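Local coordinates for histidine acid phosphatase (Bifidobacterium longum subsp. infantis, PDB 6RXD), which probably removes phosphate groups from inositol polyphosphates such as phytate and from 2,3-bisphosphoglycerate, as a histidine acid phosphatase of the MINPP1 subfamily, at residues 89-97 and 279-290; 58-69 and 262-270. One frame throughout, in Å; residues are numbered along the deposited sequence. Where two conformers were deposited one is given.

Interactions 1 and 2 tie two consecutive helices, 55-69 and 75-95, to the region that runs from strand 264-265 to strand 297-298. In interaction 2, helix 55-69 packs on residues 262-270, which carry one strand of a two-stranded antiparallel sheet; in interaction 1, the end of helix 75-95 packs on residues 279-290, in the loop between that strand and its partner 297-298. Their centres lie 20 Å apart and their nearest atoms about 6 Å apart, without touching. Interaction 1 holds a zinc ligand, Glu-94, which binds the ion together with His-326; interaction 2 holds none, the Met-62 side chain lying about 13 Å from a bound zinc and about 10 Å from the side chain of the zinc ligand His-242.

Interaction 1 of 2, residues 89-97 and 279-290; sequences TAANVENGY and APGADASKDPDA. With ZN (zinc ion), chain D.
Asp-287 meets the turn that ends helix 75-95: its OD2 accepts the backbone N of Tyr-97 at 3.0 Å, with a nearly straight N-H...O angle of 167°. The N-H arrives on the syn side of OD2, 25° out of the carboxylate plane. With CG anti to its own backbone N (chi1 -174°), the carboxylate extends to Gly-96 and Tyr-97, and OD2 also sits at the edge of the tyrosine ring, 3.6 Å from CD2. Two waters widen the grip: one donates to OD2 and to Val-93 O, the other to OD1 and to Tyr-97 O. Were this aspartate replaced by alanine, Tyr-97 N would probably lose its acceptor, and both waters their carboxylate partner. Gly-96, with positive phi, is where the chain leaves the helix, and the carboxylate therefore holds the first residues beyond the helical C-terminus against the loop that joins strands 264-265 and 297-298. On the helix itself, Val-93 straddles the type II turn of residues 279-282 with its two methyls. CG2 presses on Ala-279 CB at 3.6 Å and is equally near Pro-280 O, while CG1, anti to the backbone N, lies over the peptide that joins Gly-281 to Ala-282. One helical turn earlier, Thr-89 lays CG2 against Pro-280 CD at 3.9 Å, and its OG1 turns to Asp-56. The Tyr-97 ring carries Asn-92 CB over one face, offset toward the rim; its CD2 corner packs on Ala-290 CB at 3.8 Å, and its OH is hydrogen-bonded to Asp-56 OD1. Glu-94 points away from the loop, its extended side chain chelating zinc through OE1 and OE2, with His-326 and a water as further ligands.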
loop_
_atom_site.group_PDB
_atom_site.type_symbol
_atom_site.label_atom_id
_atom_site.label_comp_id
_atom_site.label_asym_id
_atom_site.label_seq_id
_atom_site.Cartn_x
_atom_site.Cartn_y
_atom_site.Cartn_z
ATOM N N THR A 89 -21.883 -4.340 3.889
ATOM C CA THR A 89 -22.337 -4.552 2.522
ATOM C C THR A 89 -23.031 -3.297 2.000
ATOM O O THR A 89 -22.747 -2.831 0.895
ATOM C CB THR A 89 -23.257 -5.770 2.455
ATOM O OG1 THR A 89 -22.480 -6.933 2.751
ATOM C CG2 THR A 89 -23.894 -5.924 1.058
ATOM N N ALA A 90 -23.915 -2.723 2.813
ATOM C CA ALA A 90 -24.615 -1.513 2.406
ATOM C C ALA A 90 -23.662 -0.350 2.158
ATOM O O ALA A 90 -23.878 0.449 1.254
ATOM C CB ALA A 90 -25.675 -1.133 3.440
ATOM N N ALA A 91 -22.613 -0.245 2.962
ATOM C CA ALA A 91 -21.626 0.811 2.778
ATOM C C ALA A 91 -20.908 0.646 1.436
ATOM O O ALA A 91 -20.654 1.623 0.716
ATOM C CB ALA A 91 -20.634 0.806 3.921
ATOM N N ASN A 92 -20.579 -0.594 1.104
ATOM C CA ASN A 92 -19.931 -0.881 -0.171
ATOM C C ASN A 92 -20.832 -0.716 -1.384
ATOM O O ASN A 92 -20.384 -0.263 -2.443
ATOM C CB ASN A 92 -19.337 -2.290 -0.141
ATOM C CG ASN A 92 -18.008 -2.326 0.555
ATOM O OD1 ASN A 92 -16.994 -1.929 -0.023
ATOM N ND2 ASN A 92 -18.000 -2.781 1.809
ATOM N N VAL A 93 -22.102 -1.066 -1.234
ATOM C CA VAL A 93 -23.047 -0.902 -2.330
ATOM C C VAL A 93 -23.177 0.577 -2.673
ATOM O O VAL A 93 -23.152 0.970 -3.843
ATOM C CB VAL A 93 -24.410 -1.525 -1.985
ATOM C CG1 VAL A 93 -25.493 -1.025 -2.929
ATOM C CG2 VAL A 93 -24.315 -3.041 -2.048
ATOM N N GLU A 94 -23.246 1.407 -1.643
ATOM C CA GLU A 94 -23.365 2.843 -1.862
ATOM C C GLU A 94 -22.111 3.456 -2.477
ATOM O O GLU A 94 -22.194 4.295 -3.376
ATOM C CB GLU A 94 -23.685 3.544 -0.549
ATOM C CG GLU A 94 -23.766 5.031 -0.698
ATOM C CD GLU A 94 -23.926 5.707 0.620
ATOM O OE1 GLU A 94 -24.838 6.552 0.747
ATOM O OE2 GLU A 94 -23.124 5.401 1.531
ATOM N N ASN A 95 -20.948 3.054 -1.988
ATOM C CA ASN A 95 -19.702 3.618 -2.484
ATOM C C ASN A 95 -19.292 3.040 -3.824
ATOM O O ASN A 95 -18.630 3.706 -4.620
ATOM C CB ASN A 95 -18.581 3.416 -1.471
ATOM C CG ASN A 95 -18.516 4.525 -0.460
ATOM O OD1 ASN A 95 -19.493 5.242 -0.243
ATOM N ND2 ASN A 95 -17.357 4.682 0.168
ATOM N N GLY A 96 -19.712 1.807 -4.077
ATOM C CA GLY A 96 -19.269 1.066 -5.236
ATOM C C GLY A 96 -18.170 0.162 -4.726
ATOM O O GLY A 96 -17.239 0.623 -4.059
ATOM N N TYR A 97 -18.277 -1.129 -4.993
ATOM C CA TYR A 97 -17.222 -2.025 -4.551
ATOM C C TYR A 97 -15.888 -1.652 -5.198
ATOM O O TYR A 97 -15.839 -1.266 -6.376
ATOM C CB TYR A 97 -17.597 -3.472 -4.845
ATOM C CG TYR A 97 -18.501 -4.083 -3.799
ATOM C CD1 TYR A 97 -17.973 -4.838 -2.761
ATOM C CD2 TYR A 97 -19.881 -3.910 -3.856
ATOM C CE1 TYR A 97 -18.784 -5.412 -1.796
ATOM C CE2 TYR A 97 -20.706 -4.477 -2.894
ATOM C CZ TYR A 97 -20.150 -5.230 -1.872
ATOM O OH TYR A 97 -20.954 -5.791 -0.904
ATOM N N ALA A 279 -24.907 -8.145 -4.492
ATOM C CA ALA A 279 -25.158 -7.507 -3.200
ATOM C C ALA A 279 -26.547 -6.859 -3.182
ATOM O O ALA A 279 -26.963 -6.267 -4.183
ATOM C CB ALA A 279 -24.096 -6.477 -2.920
ATOM N N PRO A 280 -27.270 -6.975 -2.051
ATOM C CA PRO A 280 -28.607 -6.373 -1.949
ATOM C C PRO A 280 -28.562 -4.879 -2.258
ATOM O O PRO A 280 -27.706 -4.172 -1.715
ATOM C CB PRO A 280 -28.973 -6.581 -0.475
ATOM C CG PRO A 280 -28.184 -7.773 -0.051
ATOM C CD PRO A 280 -26.878 -7.655 -0.801
ATOM N N GLY A 281 -29.453 -4.417 -3.135
ATOM C CA GLY A 281 -29.540 -3.003 -3.472
ATOM C C GLY A 281 -28.614 -2.546 -4.583
ATOM O O GLY A 281 -28.693 -1.405 -5.050
ATOM N N ALA A 282 -27.727 -3.431 -5.018
ATOM C CA ALA A 282 -26.759 -3.075 -6.039
ATOM C C ALA A 282 -27.321 -3.246 -7.445
ATOM O O ALA A 282 -28.172 -4.102 -7.685
ATOM C CB ALA A 282 -25.494 -3.904 -5.876
ATOM N N ASP A 283 -26.817 -2.432 -8.367
ATOM C CA ASP A 283 -27.163 -2.517 -9.780
ATOM C C ASP A 283 -25.982 -3.162 -10.488
ATOM O O ASP A 283 -24.926 -2.536 -10.633
ATOM C CB ASP A 283 -27.398 -1.108 -10.337
ATOM C CG ASP A 283 -27.870 -1.104 -11.790
ATOM O OD1 ASP A 283 -28.606 -0.161 -12.155
ATOM O OD2 ASP A 283 -27.512 -2.016 -12.569
ATOM N N ALA A 284 -26.164 -4.402 -10.935
ATOM C CA ALA A 284 -25.081 -5.182 -11.534
ATOM C C ALA A 284 -24.457 -4.510 -12.757
ATOM O O ALA A 284 -23.275 -4.712 -13.044
ATOM C CB ALA A 284 -25.575 -6.581 -11.894
ATOM N N SER A 285 -25.246 -3.721 -13.483
ATOM C CA SER A 285 -24.751 -3.090 -14.706
ATOM C C SER A 285 -23.874 -1.873 -14.416
ATOM O O SER A 285 -23.049 -1.483 -15.242
ATOM C CB SER A 285 -25.907 -2.708 -15.638
ATOM O OG SER A 285 -26.625 -1.592 -15.134
ATOM N N LYS A 286 -24.051 -1.275 -13.244
ATOM C CA LYS A 286 -23.256 -0.116 -12.865
ATOM C C LYS A 286 -22.116 -0.484 -11.916
ATOM O O LYS A 286 -21.087 0.187 -11.883
ATOM C CB LYS A 286 -24.142 0.973 -12.260
ATOM C CG LYS A 286 -24.379 2.142 -13.202
ATOM C CD LYS A 286 -25.397 3.115 -12.640
ATOM C CE LYS A 286 -26.776 2.484 -12.565
ATOM N NZ LYS A 286 -27.779 3.413 -11.968
ATOM N N ASP A 287 -22.298 -1.556 -11.152
ATOM C CA ASP A 287 -21.244 -2.019 -10.250
ATOM C C ASP A 287 -21.039 -3.529 -10.382
ATOM O O ASP A 287 -21.532 -4.298 -9.557
ATOM C CB ASP A 287 -21.588 -1.651 -8.805
ATOM C CG ASP A 287 -20.467 -1.968 -7.830
ATOM O OD1 ASP A 287 -19.383 -2.402 -8.271
ATOM O OD2 ASP A 287 -20.665 -1.764 -6.611
ATOM N N PRO A 288 -20.287 -3.956 -11.412
ATOM C CA PRO A 288 -20.058 -5.382 -11.686
ATOM C C PRO A 288 -19.415 -6.105 -10.507
ATOM O O PRO A 288 -19.610 -7.312 -10.335
ATOM C CB PRO A 288 -19.083 -5.364 -12.871
ATOM C CG PRO A 288 -19.278 -4.023 -13.513
ATOM C CD PRO A 288 -19.614 -3.085 -12.393
ATOM N N ASP A 289 -18.653 -5.369 -9.708
ATOM C CA ASP A 289 -17.960 -5.958 -8.569
ATOM C C ASP A 289 -18.902 -6.261 -7.414
ATOM O O ASP A 289 -18.516 -6.918 -6.450
ATOM C CB ASP A 289 -16.810 -5.059 -8.128
ATOM C CG ASP A 289 -15.649 -5.099 -9.101
ATOM O OD1 ASP A 289 -15.257 -6.215 -9.504
ATOM O OD2 ASP A 289 -15.138 -4.026 -9.485
ATOM N N ALA A 290 -20.147 -5.805 -7.514
ATOM C CA ALA A 290 -21.145 -6.151 -6.502
ATOM C C ALA A 290 -21.675 -7.568 -6.711
ATOM O O ALA A 290 -22.439 -8.088 -5.897
ATOM C CB ALA A 290 -22.278 -5.149 -6.498
HETATM ZN ZN ZN D . -24.773 5.623 3.081
HETATM O O HOH W 1 -22.977 -0.657 -5.942
HETATM O O HOH W 2 -17.554 -0.276 -8.260
HETATM O O HOH W 3 -27.104 4.961 3.042
#

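Interaction 2 of 2, residues 58-69 and 262-270; sequences LLMRMAETAARD and YKWYNTTDG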
loop_
_atom_site.group_PDB
_atom_site.type_symbol
_atom_site.label_atom_id
_atom_site.label_comp_id
_atom_site.label_asym_id
_atom_site.label_seq_id
_atom_site.Cartn_x
_atom_site.Cartn_y
_atom_site.Cartn_z
ATOM N N LEU A 58 -20.085 -14.327 1.637
ATOM C CA LEU A 58 -19.932 -15.684 2.148
ATOM C C LEU A 58 -20.317 -15.779 3.615
ATOM O O LEU A 58 -20.936 -16.764 4.043
ATOM C CB LEU A 58 -18.498 -16.185 1.936
ATOM C CG LEU A 58 -18.133 -16.560 0.498
ATOM C CD1 LEU A 58 -16.632 -16.723 0.348
ATOM C CD2 LEU A 58 -18.847 -17.841 0.112
ATOM N N LEU A 59 -19.952 -14.764 4.400
ATOM C CA LEU A 59 -20.289 -14.797 5.807
ATOM C C LEU A 59 -21.791 -14.627 6.041
ATOM O O LEU A 59 -22.334 -15.183 6.988
ATOM C CB LEU A 59 -19.464 -13.785 6.604
ATOM C CG LEU A 59 -17.993 -14.176 6.811
ATOM C CD1 LEU A 59 -17.268 -13.023 7.455
ATOM C CD2 LEU A 59 -17.866 -15.430 7.690
ATOM N N MET A 60 -22.468 -13.873 5.175
ATOM C CA MET A 60 -23.936 -13.832 5.239
ATOM C C MET A 60 -24.579 -15.161 4.848
ATOM O O MET A 60 -25.575 -15.557 5.439
ATOM C CB MET A 60 -24.522 -12.697 4.388
ATOM C CG MET A 60 -26.019 -12.452 4.646
ATOM S SD MET A 60 -26.308 -11.819 6.318
ATOM C CE MET A 60 -26.263 -10.052 6.048
ATOM N N ARG A 61 -24.024 -15.866 3.863
ATOM C CA ARG A 61 -24.554 -17.193 3.545
ATOM C C ARG A 61 -24.382 -18.127 4.746
ATOM O O ARG A 61 -25.277 -18.914 5.068
ATOM C CB ARG A 61 -23.855 -17.788 2.306
ATOM C CG ARG A 61 -23.914 -16.904 1.053
ATOM C CD ARG A 61 -25.340 -16.773 0.484
ATOM N NE ARG A 61 -26.122 -15.722 1.151
ATOM C CZ ARG A 61 -25.994 -14.419 0.904
ATOM N NH1 ARG A 61 -25.113 -13.979 0.009
ATOM N NH2 ARG A 61 -26.750 -13.542 1.557
ATOM N N MET A 62 -23.249 -18.015 5.434
ATOM C CA MET A 62 -23.001 -18.822 6.626
ATOM C C MET A 62 -24.002 -18.450 7.720
ATOM O O MET A 62 -24.547 -19.325 8.416
ATOM C CB MET A 62 -21.559 -18.598 7.108
ATOM C CG MET A 62 -21.160 -19.395 8.338
ATOM S SD MET A 62 -19.417 -19.093 8.707
ATOM C CE MET A 62 -19.169 -20.244 10.054
ATOM N N ALA A 63 -24.275 -17.154 7.842
ATOM C CA ALA A 63 -25.188 -16.655 8.858
ATOM C C ALA A 63 -26.592 -17.174 8.622
ATOM O O ALA A 63 -27.303 -17.516 9.575
ATOM C CB ALA A 63 -25.180 -15.123 8.870
ATOM N N GLU A 64 -26.997 -17.243 7.353
ATOM C CA GLU A 64 -28.340 -17.716 7.035
ATOM C C GLU A 64 -28.503 -19.187 7.435
ATOM O O GLU A 64 -29.549 -19.595 7.957
ATOM C CB GLU A 64 -28.646 -17.482 5.547
ATOM C CG GLU A 64 -28.794 -16.011 5.195
ATOM C CD GLU A 64 -28.597 -15.710 3.722
ATOM O OE1 GLU A 64 -28.182 -16.613 2.963
ATOM O OE2 GLU A 64 -28.850 -14.557 3.315
ATOM N N THR A 65 -27.460 -19.981 7.210
ATOM C CA THR A 65 -27.485 -21.385 7.611
ATOM C C THR A 65 -27.497 -21.528 9.139
ATOM O O THR A 65 -28.255 -22.326 9.701
ATOM C CB THR A 65 -26.290 -22.131 7.003
ATOM O OG1 THR A 65 -26.417 -22.121 5.576
ATOM C CG2 THR A 65 -26.256 -23.580 7.488
ATOM N N ALA A 66 -26.666 -20.742 9.816
ATOM C CA ALA A 66 -26.671 -20.737 11.280
ATOM C C ALA A 66 -28.042 -20.362 11.851
ATOM O O ALA A 66 -28.491 -20.938 12.841
ATOM C CB ALA A 66 -25.592 -19.798 11.813
ATOM N N ALA A 67 -28.704 -19.390 11.235
ATOM C CA ALA A 67 -30.032 -18.989 11.698
ATOM C C ALA A 67 -31.033 -20.123 11.528
ATOM O O ALA A 67 -31.868 -20.367 12.404
ATOM C CB ALA A 67 -30.512 -17.728 10.957
ATOM N N ARG A 68 -30.955 -20.806 10.393
ATOM C CA ARG A 68 -31.847 -21.929 10.114
ATOM C C ARG A 68 -31.612 -23.093 11.073
ATOM O O ARG A 68 -32.562 -23.754 11.506
ATOM C CB ARG A 68 -31.642 -22.408 8.670
ATOM C CG ARG A 68 -32.546 -23.569 8.247
ATOM C CD ARG A 68 -31.997 -24.297 7.015
ATOM N NE ARG A 68 -30.722 -24.969 7.280
ATOM C CZ ARG A 68 -30.075 -25.738 6.405
ATOM N NH1 ARG A 68 -30.583 -25.946 5.198
ATOM N NH2 ARG A 68 -28.923 -26.307 6.740
ATOM N N ASP A 69 -30.347 -23.358 11.383
ATOM C CA ASP A 69 -29.976 -24.553 12.138
ATOM C C ASP A 69 -29.706 -24.318 13.630
ATOM O O ASP A 69 -29.251 -25.223 14.327
ATOM C CB ASP A 69 -28.756 -25.224 11.505
ATOM C CG ASP A 69 -29.053 -25.822 10.144
ATOM O OD1 ASP A 69 -30.244 -25.891 9.767
ATOM O OD2 ASP A 69 -28.088 -26.227 9.459
ATOM N N TYR A 262 -20.783 -28.752 6.484
ATOM C CA TYR A 262 -21.144 -27.426 6.004
ATOM C C TYR A 262 -20.107 -26.924 5.022
ATOM O O TYR A 262 -18.914 -27.206 5.156
ATOM C CB TYR A 262 -21.219 -26.432 7.154
ATOM C CG TYR A 262 -22.447 -26.514 8.026
ATOM C CD1 TYR A 262 -23.719 -26.669 7.485
ATOM C CD2 TYR A 262 -22.332 -26.390 9.404
ATOM C CE1 TYR A 262 -24.837 -26.716 8.301
ATOM C CE2 TYR A 262 -23.438 -26.444 10.221
ATOM C CZ TYR A 262 -24.685 -26.606 9.671
ATOM O OH TYR A 262 -25.776 -26.644 10.508
ATOM N N LYS A 263 -20.579 -26.144 4.060
ATOM C CA LYS A 263 -19.741 -25.622 2.994
ATOM C C LYS A 263 -20.555 -24.526 2.321
ATOM O O LYS A 263 -21.718 -24.724 1.977
ATOM C CB LYS A 263 -19.416 -26.741 2.002
ATOM C CG LYS A 263 -18.146 -26.551 1.195
ATOM C CD LYS A 263 -17.763 -27.852 0.480
ATOM C CE LYS A 263 -17.338 -28.933 1.475
ATOM N NZ LYS A 263 -17.456 -30.326 0.943
ATOM N N TRP A 264 -19.964 -23.348 2.160
ATOM C CA TRP A 264 -20.710 -22.261 1.527
ATOM C C TRP A 264 -20.005 -21.727 0.312
ATOM O O TRP A 264 -18.799 -21.491 0.350
ATOM C CB TRP A 264 -20.983 -21.118 2.521
ATOM C CG TRP A 264 -21.854 -21.564 3.635
ATOM C CD1 TRP A 264 -23.213 -21.667 3.624
ATOM C CD2 TRP A 264 -21.426 -21.992 4.932
ATOM N NE1 TRP A 264 -23.662 -22.136 4.835
ATOM C CE2 TRP A 264 -22.583 -22.337 5.661
ATOM C CE3 TRP A 264 -20.175 -22.107 5.552
ATOM C CZ2 TRP A 264 -22.527 -22.810 6.977
ATOM C CZ3 TRP A 264 -20.120 -22.564 6.859
ATOM C CH2 TRP A 264 -21.291 -22.906 7.561
ATOM N N TYR A 265 -20.763 -21.553 -0.768
ATOM C CA TYR A 265 -20.244 -20.948 -1.987
ATOM C C TYR A 265 -20.875 -19.592 -2.187
ATOM O O TYR A 265 -21.943 -19.301 -1.646
ATOM C CB TYR A 265 -20.543 -21.833 -3.206
ATOM C CG TYR A 265 -19.826 -23.155 -3.161
ATOM C CD1 TYR A 265 -18.580 -23.304 -3.750
ATOM C CD2 TYR A 265 -20.383 -24.248 -2.503
ATOM C CE1 TYR A 265 -17.904 -24.515 -3.693
ATOM C CE2 TYR A 265 -19.713 -25.469 -2.455
ATOM C CZ TYR A 265 -18.477 -25.586 -3.047
ATOM O OH TYR A 265 -17.804 -26.783 -3.001
ATOM N N ASN A 266 -20.212 -18.762 -2.977
ATOM C CA ASN A 266 -20.673 -17.401 -3.211
ATOM C C ASN A 266 -21.769 -17.352 -4.279
ATOM O O ASN A 266 -21.585 -16.801 -5.367
ATOM C CB ASN A 266 -19.480 -16.527 -3.590
ATOM C CG ASN A 266 -19.812 -15.054 -3.579
ATOM O OD1 ASN A 266 -20.898 -14.656 -3.144
ATOM N ND2 ASN A 266 -18.883 -14.229 -4.062
ATOM N N THR A 267 -22.918 -17.927 -3.934
ATOM C CA THR A 267 -24.061 -18.016 -4.835
ATOM C C THR A 267 -25.311 -17.513 -4.120
ATOM O O THR A 267 -25.259 -17.165 -2.941
ATOM C CB THR A 267 -24.309 -19.458 -5.272
ATOM O OG1 THR A 267 -24.635 -20.252 -4.120
ATOM C CG2 THR A 267 -23.071 -20.034 -5.960
ATOM N N THR A 268 -26.437 -17.508 -4.831
ATOM C CA THR A 268 -27.685 -16.981 -4.288
ATOM C C THR A 268 -28.133 -17.687 -3.012
ATOM O O THR A 268 -28.684 -17.046 -2.118
ATOM C CB THR A 268 -28.839 -17.062 -5.324
ATOM O OG1 THR A 268 -28.921 -18.398 -5.824
ATOM C CG2 THR A 268 -28.593 -16.118 -6.489
ATOM N N ASP A 269 -27.900 -18.993 -2.921
ATOM C CA ASP A 269 -28.333 -19.747 -1.741
ATOM C C ASP A 269 -27.198 -20.398 -0.965
ATOM O O ASP A 269 -27.437 -21.246 -0.102
ATOM C CB ASP A 269 -29.373 -20.812 -2.115
ATOM C CG ASP A 269 -28.824 -21.876 -3.051
ATOM O OD1 ASP A 269 -27.609 -21.892 -3.347
ATOM O OD2 ASP A 269 -29.619 -22.723 -3.498
ATOM N N GLY A 270 -25.967 -20.012 -1.283
ATOM C CA GLY A 270 -24.805 -20.521 -0.575
ATOM C C GLY A 270 -24.375 -21.908 -1.010
ATOM O O GLY A 270 -23.424 -22.457 -0.465
HETATM O O HOH W 4 -23.570 -15.125 -2.178
HETATM O O HOH W 5 -26.526 -20.158 3.072
HETATM O O HOH W 6 -28.644 -18.970 2.197
#
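The indole of Trp-264 lies with one face on helix 55-69, Met-62 CA standing 3.7 Å above its plane, while Thr-65 OG1 meets its edge. This is a helix packed on a strand of a two-stranded antiparallel sheet, 264-265 with 297-298; Ile-298 of the partner strand touches both Trp-264 and Leu-58. Over the same face, Met-62 CG makes a CH-pi contact 3.7 Å from the centroid of the six-membered ring, 16° off the normal; SD follows obliquely in a Met-aromatic contact. CG stands anti to the backbone N of Met-62 (chi1 -179°), which runs the extended side chain across the six-membered ring. The Tyr-262 ring has Asp-69 OD2 and Arg-68 NH2 near its plane at the edge and Thr-65 CG2 set obliquely to it. At the indole edge, Trp-264 NE1 donates to Thr-65 OG1 at 2.9 Å, almost in the ring plane. Tyr-262 OH donates to the anti lone pair of Asp-69 OD2 at 2.6 Å, carboxylate and ring being nearly coplanar. Arg-68 holds the same carboxylate side-on, NE on OD1 and NH2 on OD2, so OD2 has two donors and the negative charge a partner. At the other end, Leu-58 CD2 rests on the peptide between Tyr-265 and Asn-266. Arg-61, bent at chi2 and chi3, brings CD to 3.4 Å from Thr-267 O, and its NE and NH2 grip both oxygens of Glu-64. Its NH1 is hydrogen-bonded to Tyr-53 OH and also donates, at 2.9 Å, to a water that in turn donates to Asn-266 OD1 and Thr-267 O.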